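Polyprenyl synthetase (Nonlabens dokdonensis, PDB 6KD7) makes geranylgeranyl pyrophosphate as a magnesium-dependent prenyltransferase of the FPP/GGPP synthase family. Local coordinates at the interface of chains A and B and the interface of chains A and C. Sequence-based numbering; all coordinates share one arbitrary frame. Chains: chain A/B/C, Polyprenyl synthetase.

Contact 1: the interface of chains A and B. Residues chain A 262, 265-266, 269; chain B 87, 220-221.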
# COMPACT_ATOMS: atom_id res chain seq x y z
N MET A 262 15.06 12.43 2.57
CA MET A 262 16.50 12.64 2.24
C MET A 262 17.03 11.46 1.41
O MET A 262 16.48 10.36 1.52
CB MET A 262 17.32 12.80 3.52
CG MET A 262 16.74 13.85 4.42
SD MET A 262 17.63 14.04 6.00
CE MET A 262 19.12 14.80 5.37
N GLU A 265 23.09 10.45 0.39
CA GLU A 265 24.21 11.41 0.41
C GLU A 265 23.86 12.56 1.35
O GLU A 265 24.78 13.15 1.99
CB GLU A 265 24.50 11.89 -1.01
CG GLU A 265 24.26 10.79 -2.04
CD GLU A 265 25.32 10.80 -3.11
OE1 GLU A 265 25.45 11.86 -3.74
OE2 GLU A 265 26.05 9.78 -3.26
N GLN A 266 22.56 12.89 1.43
CA GLN A 266 22.08 13.98 2.31
C GLN A 266 22.21 13.49 3.76
O GLN A 266 22.62 14.30 4.63
CB GLN A 266 20.66 14.42 1.92
CG GLN A 266 20.65 15.21 0.61
CD GLN A 266 19.31 15.45 -0.05
OE1 GLN A 266 18.34 14.69 0.09
NE2 GLN A 266 19.28 16.55 -0.80
N GLU A 269 25.80 13.52 4.65
CA GLU A 269 26.25 14.91 4.91
C GLU A 269 25.70 15.38 6.26
O GLU A 269 26.39 16.14 6.94
CB GLU A 269 25.93 15.90 3.80
CG GLU A 269 26.43 17.29 4.14
CD GLU A 269 26.16 18.39 3.14
OE1 GLU A 269 26.27 19.56 3.52
OE2 GLU A 269 25.86 18.08 2.00
N LEU B 87 12.18 18.29 -0.30
CA LEU B 87 13.00 19.38 0.26
C LEU B 87 12.91 20.61 -0.66
O LEU B 87 12.78 20.45 -1.88
CB LEU B 87 14.46 18.92 0.34
CG LEU B 87 14.83 17.87 1.39
CD1 LEU B 87 16.34 17.70 1.43
CD2 LEU B 87 14.34 18.20 2.78
N THR B 220 25.08 19.31 -2.25
CA THR B 220 24.30 18.19 -1.64
C THR B 220 22.88 18.64 -1.29
O THR B 220 21.95 17.88 -1.57
CB THR B 220 25.05 17.61 -0.45
OG1 THR B 220 26.36 17.27 -0.92
CG2 THR B 220 24.38 16.40 0.15
N PHE B 221 22.74 19.84 -0.73
CA PHE B 221 21.40 20.34 -0.32
C PHE B 221 20.86 21.28 -1.39
O PHE B 221 19.84 21.93 -1.17
CB PHE B 221 21.43 20.80 1.13
CG PHE B 221 21.27 19.63 2.07
CD1 PHE B 221 22.36 18.88 2.45
CD2 PHE B 221 20.02 19.23 2.50
CE1 PHE B 221 22.21 17.78 3.27
CE2 PHE B 221 19.87 18.14 3.32
CZ PHE B 221 20.96 17.41 3.70
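A:Gln266 reaches across to B:Thr220, B:Phe221 and B:Leu87 and spans the middle of this small patch. The pairing is not an exact two-fold, and it may be a crystal or higher-order contact. Its polar part comes first. The side-chain amide nitrogen NE2 of A:Gln266 gives a hydrogen bond to the backbone O of B:Thr220, with NE2 and O 3.1 Å apart. The bond is nearly straight, 160° at the hydrogen; the acceptor lies close to the amide plane, while the donor sits somewhat off the plane of the carbonyl. The chain runs extended beyond CG (chi2 167°), which carries the amide far enough to find that carbonyl.

A second polar pair is doubtful. OG1 of B:Thr220 and the carboxylate OE2 of A:Glu269 would suit a hydroxyl-to-carboxylate hydrogen bond, but the same OE2 is modelled impossibly close to CB of B:Thr220, so the placement of this carboxylate carries little weight.

Apolar packing gathers on the ring of B:Phe221. The aliphatic stem of A:Gln266 crosses it at a slant: CB comes to 3.5 Å from CZ of the ring, and CG lies over one face, toward the rim. A:Met262 bends back at chi3 (71°) and brings its methyl CE to the ring edge, in plane, 3.6 Å from CZ of B:Phe221. On the far flank, B:Leu87 meets the amide of A:Gln266 tip to tip, its methyl CD1 3.9 Å from OE1. An alanine in place of A:Gln266 would probably leave the B:Thr220 carbonyl without this partner and open a gap over the B:Phe221 face.

In chain A, A:Gln266 and A:Glu269 sit a turn apart near the start of helix 264-281, with A:Met262 in the short link just before it. Chain B offers a loop beyond the end of helix 188-215, plus strand 87-88.

Contact 2: the interface of chains A and C. Residues chain A 74, 78, 81-82, 104, 108; chain C 78, 104-105, 108.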
# COMPACT_ATOMS: atom_id res chain seq x y z
N PHE A 74 13.79 -10.85 26.14
CA PHE A 74 12.35 -10.62 25.94
C PHE A 74 12.18 -9.15 25.55
O PHE A 74 11.48 -8.88 24.59
CB PHE A 74 11.58 -10.92 27.23
CG PHE A 74 10.49 -9.94 27.57
CD1 PHE A 74 9.30 -9.93 26.87
CD2 PHE A 74 10.64 -9.04 28.61
CE1 PHE A 74 8.29 -9.05 27.20
CE2 PHE A 74 9.63 -8.15 28.94
CZ PHE A 74 8.46 -8.15 28.23
N HIS A 78 10.54 -7.56 21.77
CA HIS A 78 9.41 -6.61 21.63
C HIS A 78 9.99 -5.30 21.07
O HIS A 78 9.36 -4.65 20.25
CB HIS A 78 8.69 -6.45 22.96
CG HIS A 78 7.71 -7.51 23.27
ND1 HIS A 78 7.56 -8.67 22.52
CD2 HIS A 78 6.77 -7.56 24.24
CE1 HIS A 78 6.56 -9.40 23.02
NE2 HIS A 78 6.05 -8.73 24.07
N ILE A 81 10.47 -5.29 17.36
CA ILE A 81 9.15 -5.10 16.70
C ILE A 81 8.82 -3.60 16.75
O ILE A 81 8.63 -3.00 15.72
CB ILE A 81 8.02 -5.91 17.35
CG1 ILE A 81 8.23 -7.41 17.26
CG2 ILE A 81 6.68 -5.53 16.75
CD1 ILE A 81 7.30 -8.17 18.20
N MET A 82 8.79 -3.02 17.93
CA MET A 82 8.34 -1.61 18.08
C MET A 82 9.26 -0.65 17.32
O MET A 82 8.79 0.40 16.91
CB MET A 82 8.18 -1.24 19.55
CG MET A 82 7.24 -2.19 20.25
SD MET A 82 6.86 -1.72 21.93
CE MET A 82 8.37 -2.18 22.75
N ILE A 104 5.40 -11.11 19.23
CA ILE A 104 4.58 -10.62 20.38
C ILE A 104 4.43 -11.80 21.35
O ILE A 104 4.86 -11.71 22.48
CB ILE A 104 3.22 -10.06 19.92
CG1 ILE A 104 3.42 -8.75 19.14
CG2 ILE A 104 2.31 -9.89 21.14
CD1 ILE A 104 2.14 -8.26 18.49
N ASP A 108 6.16 -12.69 25.13
CA ASP A 108 5.29 -12.89 26.30
C ASP A 108 5.73 -14.19 27.00
O ASP A 108 5.92 -14.15 28.21
CB ASP A 108 3.82 -12.94 25.90
CG ASP A 108 3.23 -11.63 25.40
OD1 ASP A 108 3.90 -10.54 25.55
OD2 ASP A 108 2.05 -11.72 24.85
N HIS C 78 -3.03 -8.18 23.79
CA HIS C 78 -2.09 -8.75 22.79
C HIS C 78 -2.93 -9.51 21.75
O HIS C 78 -2.64 -9.46 20.56
CB HIS C 78 -1.05 -9.60 23.47
CG HIS C 78 0.09 -8.86 24.06
ND1 HIS C 78 0.13 -7.47 24.15
CD2 HIS C 78 1.26 -9.31 24.54
CE1 HIS C 78 1.30 -7.09 24.69
NE2 HIS C 78 2.02 -8.20 24.92
N ILE C 104 1.49 -3.34 22.56
CA ILE C 104 2.55 -4.34 22.89
C ILE C 104 3.09 -3.97 24.28
O ILE C 104 3.00 -4.77 25.19
CB ILE C 104 3.65 -4.37 21.82
CG1 ILE C 104 3.11 -4.96 20.50
CG2 ILE C 104 4.85 -5.15 22.36
CD1 ILE C 104 4.09 -4.82 19.35
N LEU C 105 3.50 -2.74 24.46
CA LEU C 105 4.21 -2.29 25.67
C LEU C 105 3.25 -2.25 26.86
O LEU C 105 3.65 -2.73 27.94
CB LEU C 105 4.80 -0.91 25.41
CG LEU C 105 5.60 -0.35 26.57
CD1 LEU C 105 6.82 -1.25 26.83
CD2 LEU C 105 6.04 1.05 26.26
N ASP C 108 2.61 -5.72 28.12
CA ASP C 108 3.80 -6.18 28.87
C ASP C 108 3.71 -5.62 30.30
O ASP C 108 3.87 -6.40 31.23
CB ASP C 108 5.08 -5.75 28.18
CG ASP C 108 5.38 -6.43 26.85
OD1 ASP C 108 4.68 -7.45 26.49
OD2 ASP C 108 6.35 -5.91 26.14
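A:His78 lies against C:Ile104 and C:Asp108, and its side chain can be followed outward atom by atom. With CG anti to the carbonyl carbon (chi1 -82°), the ring points across the interface. CB and CG lie between the methyl CG2 of C:Ile104 and the carboxylate OD2 of C:Asp108, an oxygen whose placement is doubtful because it is modelled far too close to CD2. The methyl closes in along the ring, CG2 of C:Ile104 standing 3.8 Å from CG and 3.6 Å from CD2 of A:His78, and caps one face as a CH-pi contact. At the tip, NE2 hydrogen-bonds to OD1 of its own A:Asp108 at 3.2 Å; this oxygen lies in the ring plane, though NE2 meets the carboxylate from above its plane. The same NE2 stands 3.1 Å from OD1 of C:Asp108, a close polar approach but poorly directed for the N-H, at best a weak and doubtful second hydrogen bond.

The two-fold repeats all this around C:His78, so two imidazoles and two carboxylates form a polar cluster at the axis. Around it, C:Ile104 is gripped by chain A: CD1 touches CG2 of A:Ile81 at 3.7 Å, A:Met82 slides past with its sulfur SD near CG2, and the two Ile104 side chains cross at about a right angle. A:Phe74 points its ring tip at the carboxylate of C:Asp108. A:His78 directly precedes the DDxxD motif, which runs off the end of helix 58-82 and has A:Ile81 and A:Met82 at its variable positions; the pairing, which resembles the family's dimer, thus backs onto a metal-binding segment. Near the axis, the two imidazole nitrogens NE2 of A:His78 and C:His78 are 4.2 Å apart.

The centres of contact 1 and contact 2 are about 35 Å apart, and they share no residue. Contact 2 sets helix 58-82 of each chain against helix 100-116 of the other across a two-fold, probably the dimer usual in this family; contact 1 sets helix 264-281 of one chain against a loop and short strand of another, without exact symmetry. Because chain A takes part in both, its two surfaces could join dimers into the deposited six-chain assembly, though the structure alone does not show that contact 1 persists in solution. The chain B side of contact 1 includes the strand that holds Arg88 of the pyrophosphate pocket.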